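PDB 3IHB: salt-tolerant glutaminase from Micrococcus luteus, which probably hydrolyses L-glutamine to L-glutamate and ammonium, as a serine-dependent glutaminase of the beta-lactamase clan. Local coordinates for residues E59-S64 with G260-V265. Sequence-based numbering, arbitrary orientation.
Sequences EFTIQS and GVAGGV. With GLU (glutamic acid), chain C.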
ATOM      1  N   GLU A  59      23.978 -12.320  14.973  1.00 31.47           N
ATOM      2  CA  GLU A  59      24.416 -11.845  13.668  1.00 30.35           C
ATOM      3  C   GLU A  59      24.496 -12.967  12.632  1.00 31.90           C
ATOM      4  O   GLU A  59      24.793 -14.117  12.961  1.00 35.02           O
ATOM      5  CB  GLU A  59      25.784 -11.169  13.767  1.00 27.40           C
ATOM      6  CG  GLU A  59      25.813  -9.875  14.560  1.00 32.97           C
ATOM      7  CD  GLU A  59      27.145  -9.147  14.405  1.00 35.60           C
ATOM      8  OE1 GLU A  59      28.176  -9.840  14.242  1.00 32.02           O
ATOM      9  OE2 GLU A  59      27.167  -7.894  14.448  1.00 35.39           O
ATOM     10  N   PHE A  60      24.229 -12.626  11.378  1.00 27.40           N
ATOM     11  CA  PHE A  60      24.296 -13.595  10.290  1.00 28.33           C
ATOM     12  C   PHE A  60      24.525 -12.774   9.034  1.00 24.63           C
ATOM     13  O   PHE A  60      24.207 -11.595   9.005  1.00 24.04           O
ATOM     14  CB  PHE A  60      22.982 -14.390  10.190  1.00 30.15           C
ATOM     15  CG  PHE A  60      21.767 -13.521  10.059  1.00 31.20           C
ATOM     16  CD1 PHE A  60      21.422 -12.967   8.824  1.00 28.93           C
ATOM     17  CD2 PHE A  60      21.028 -13.169  11.187  1.00 28.99           C
ATOM     18  CE1 PHE A  60      20.364 -12.069   8.717  1.00 28.98           C
ATOM     19  CE2 PHE A  60      19.970 -12.274  11.095  1.00 30.75           C
ATOM     20  CZ  PHE A  60      19.637 -11.719   9.856  1.00 32.70           C
ATOM     21  N   THR A  61      25.107 -13.383   8.010  1.00 25.73           N
ATOM     22  CA  THR A  61      25.347 -12.671   6.766  1.00 26.49           C
ATOM     23  C   THR A  61      23.984 -12.345   6.138  1.00 27.24           C
ATOM     24  O   THR A  61      23.086 -13.199   6.081  1.00 26.69           O
ATOM     25  CB  THR A  61      26.237 -13.513   5.824  1.00 26.32           C
ATOM     26  OG1 THR A  61      25.668 -14.814   5.637  1.00 25.31           O
ATOM     27  CG2 THR A  61      27.621 -13.677   6.440  1.00 27.83           C
ATOM     28  N   ILE A  62      23.830 -11.100   5.696  1.00 26.31           N
ATOM     29  CA  ILE A  62      22.576 -10.630   5.126  1.00 27.77           C
ATOM     30  C   ILE A  62      22.276 -11.174   3.729  1.00 33.64           C
ATOM     31  O   ILE A  62      21.119 -11.245   3.319  1.00 38.63           O
ATOM     32  CB  ILE A  62      22.550  -9.087   5.113  1.00 24.83           C
ATOM     33  CG1 ILE A  62      21.155  -8.588   4.731  1.00 25.92           C
ATOM     34  CG2 ILE A  62      23.620  -8.560   4.194  1.00 22.34           C
ATOM     35  CD1 ILE A  62      20.969  -7.088   4.890  1.00 24.57           C
ATOM     36  N   GLN A  63      23.314 -11.567   3.007  1.00 31.62           N
ATOM     37  CA  GLN A  63      23.138 -12.114   1.672  1.00 27.68           C
ATOM     38  C   GLN A  63      22.162 -11.306   0.810  1.00 21.96           C
ATOM     39  O   GLN A  63      22.243 -10.082   0.771  1.00 23.95           O
ATOM     40  CB  GLN A  63      22.686 -13.569   1.781  1.00 31.59           C
ATOM     41  CG  GLN A  63      23.658 -14.475   2.550  1.00 30.72           C
ATOM     42  CD  GLN A  63      25.049 -14.562   1.913  1.00 32.38           C
ATOM     43  OE1 GLN A  63      25.185 -14.615   0.694  1.00 24.95           O
ATOM     44  NE2 GLN A  63      26.087 -14.599   2.749  1.00 37.19           N
ATOM     45  N   SER A  64      21.235 -11.988   0.135  1.00 21.50           N
ATOM     46  CA  SER A  64      20.268 -11.336  -0.758  1.00 19.58           C
ATOM     47  C   SER A  64      19.547 -10.145  -0.173  1.00 18.26           C
ATOM     48  O   SER A  64      19.221  -9.203  -0.898  1.00 18.71           O
ATOM     49  CB  SER A  64      19.217 -12.330  -1.269  1.00 20.37           C
ATOM     50  OG  SER A  64      19.631 -12.955  -2.476  1.00 21.38           O
ATOM     51  N   GLY A 260      17.151 -14.087   2.626  1.00 30.29           N
ATOM     52  CA  GLY A 260      18.553 -14.324   2.322  1.00 27.74           C
ATOM     53  C   GLY A 260      18.859 -15.754   2.728  1.00 28.64           C
ATOM     54  O   GLY A 260      18.353 -16.219   3.754  1.00 27.57           O
ATOM     55  N   VAL A 261      19.678 -16.456   1.947  1.00 27.90           N
ATOM     56  CA  VAL A 261      19.994 -17.858   2.233  1.00 27.56           C
ATOM     57  C   VAL A 261      20.678 -18.188   3.565  1.00 31.44           C
ATOM     58  O   VAL A 261      20.970 -19.356   3.834  1.00 32.66           O
ATOM     59  CB  VAL A 261      20.831 -18.479   1.090  1.00 23.28           C
ATOM     60  CG1 VAL A 261      20.098 -18.314  -0.211  1.00 22.54           C
ATOM     61  CG2 VAL A 261      22.202 -17.831   1.017  1.00 19.08           C
ATOM     62  N   ALA A 262      20.933 -17.179   4.394  1.00 34.27           N
ATOM     63  CA  ALA A 262      21.552 -17.409   5.699  1.00 34.73           C
ATOM     64  C   ALA A 262      20.461 -17.501   6.767  1.00 35.20           C
ATOM     65  O   ALA A 262      20.744 -17.706   7.952  1.00 38.41           O
ATOM     66  CB  ALA A 262      22.527 -16.283   6.034  1.00 34.78           C
ATOM     67  N   GLY A 263      19.212 -17.344   6.334  1.00 30.74           N
ATOM     68  CA  GLY A 263      18.085 -17.417   7.240  1.00 26.87           C
ATOM     69  C   GLY A 263      17.374 -16.103   7.509  1.00 27.90           C
ATOM     70  O   GLY A 263      16.298 -16.097   8.111  1.00 28.31           O
ATOM     71  N   GLY A 264      17.945 -14.988   7.061  1.00 27.67           N
ATOM     72  CA  GLY A 264      17.309 -13.702   7.312  1.00 29.58           C
ATOM     73  C   GLY A 264      16.234 -13.246   6.331  1.00 28.10           C
ATOM     74  O   GLY A 264      16.314 -13.512   5.136  1.00 28.55           O
ATOM     75  N   VAL A 265      15.212 -12.562   6.837  1.00 22.89           N
ATOM     76  CA  VAL A 265      14.165 -12.050   5.975  1.00 19.83           C
ATOM     77  C   VAL A 265      13.932 -10.603   6.350  1.00 20.75           C
ATOM     78  O   VAL A 265      13.769 -10.273   7.524  1.00 20.10           O
ATOM     79  CB  VAL A 265      12.828 -12.840   6.104  1.00 18.50           C
ATOM     80  CG1 VAL A 265      11.790 -12.263   5.138  1.00 16.30           C
ATOM     81  CG2 VAL A 265      13.045 -14.289   5.770  1.00 15.37           C
TER
HETATM   82  N   GLU C 500      25.253 -14.964  -1.820  1.00 31.35           N
HETATM   83  CA  GLU C 500      24.335 -15.797  -2.627  1.00 33.49           C
HETATM   84  C   GLU C 500      24.741 -15.853  -4.079  1.00 34.74           C
HETATM   85  O   GLU C 500      24.302 -16.725  -4.796  1.00 37.03           O
HETATM   86  CB  GLU C 500      22.895 -15.283  -2.549  1.00 35.85           C
HETATM   87  CG  GLU C 500      22.135 -15.757  -1.335  1.00 39.11           C
HETATM   88  CD  GLU C 500      20.656 -15.358  -1.336  1.00 37.51           C
HETATM   89  OE1 GLU C 500      19.938 -15.646  -2.319  1.00 33.26           O
HETATM   90  OE2 GLU C 500      20.212 -14.765  -0.333  1.00 36.55           O
HETATM   91  O   HOH W   1      20.399 -14.285   5.095  1.00 18.81           O
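Ser64 packs on Gly260 at the active site of a beta-lactamase-like glutaminase fold, where the turn between strands 257-259 and 264-269 of the five-stranded sheet packs against the chain leading into helix 67-78. The backbone N atoms of Ser64 and Val261 converge on one oxygen of the bound glutamate, both donating to its OE2, Ser64 N at 3.0 Å and Val261 N at 2.9 Å, an arrangement consistent with an oxyanion hole, although the carboxylate is crowded against Ser64 and its exact placement is less sure. Ser64 OG is hydrogen-bonded to Lys67, in keeping with the SxxK pattern of this clan.

The turn from Gly260 to Gly263 is type I and closes with a G1 beta bulge. No direct hydrogen bond joins the two segments; instead a water donates to Thr61 O and accepts from Ala262 N and Gly264 N. The Ala262 methyl sits tightly against Thr61 O, with CB 3.1 Å away. Beyond it, the Phe60 ring approaches Gly264 obliquely, CE1 lying 3.7 Å from CA, and also stacks with Phe278.

Gln63 crosses Val261 at about a right angle, CG to CG2. Its chain bends at chi2 (-61°), and the amide has two partners: OE1 accepts from the amino group of the glutamate, a ligand also hydrogen-bonded to Glu160, while NE2 donates almost straight (170°) and in the amide plane to Thr61 OG1 at 2.9 Å.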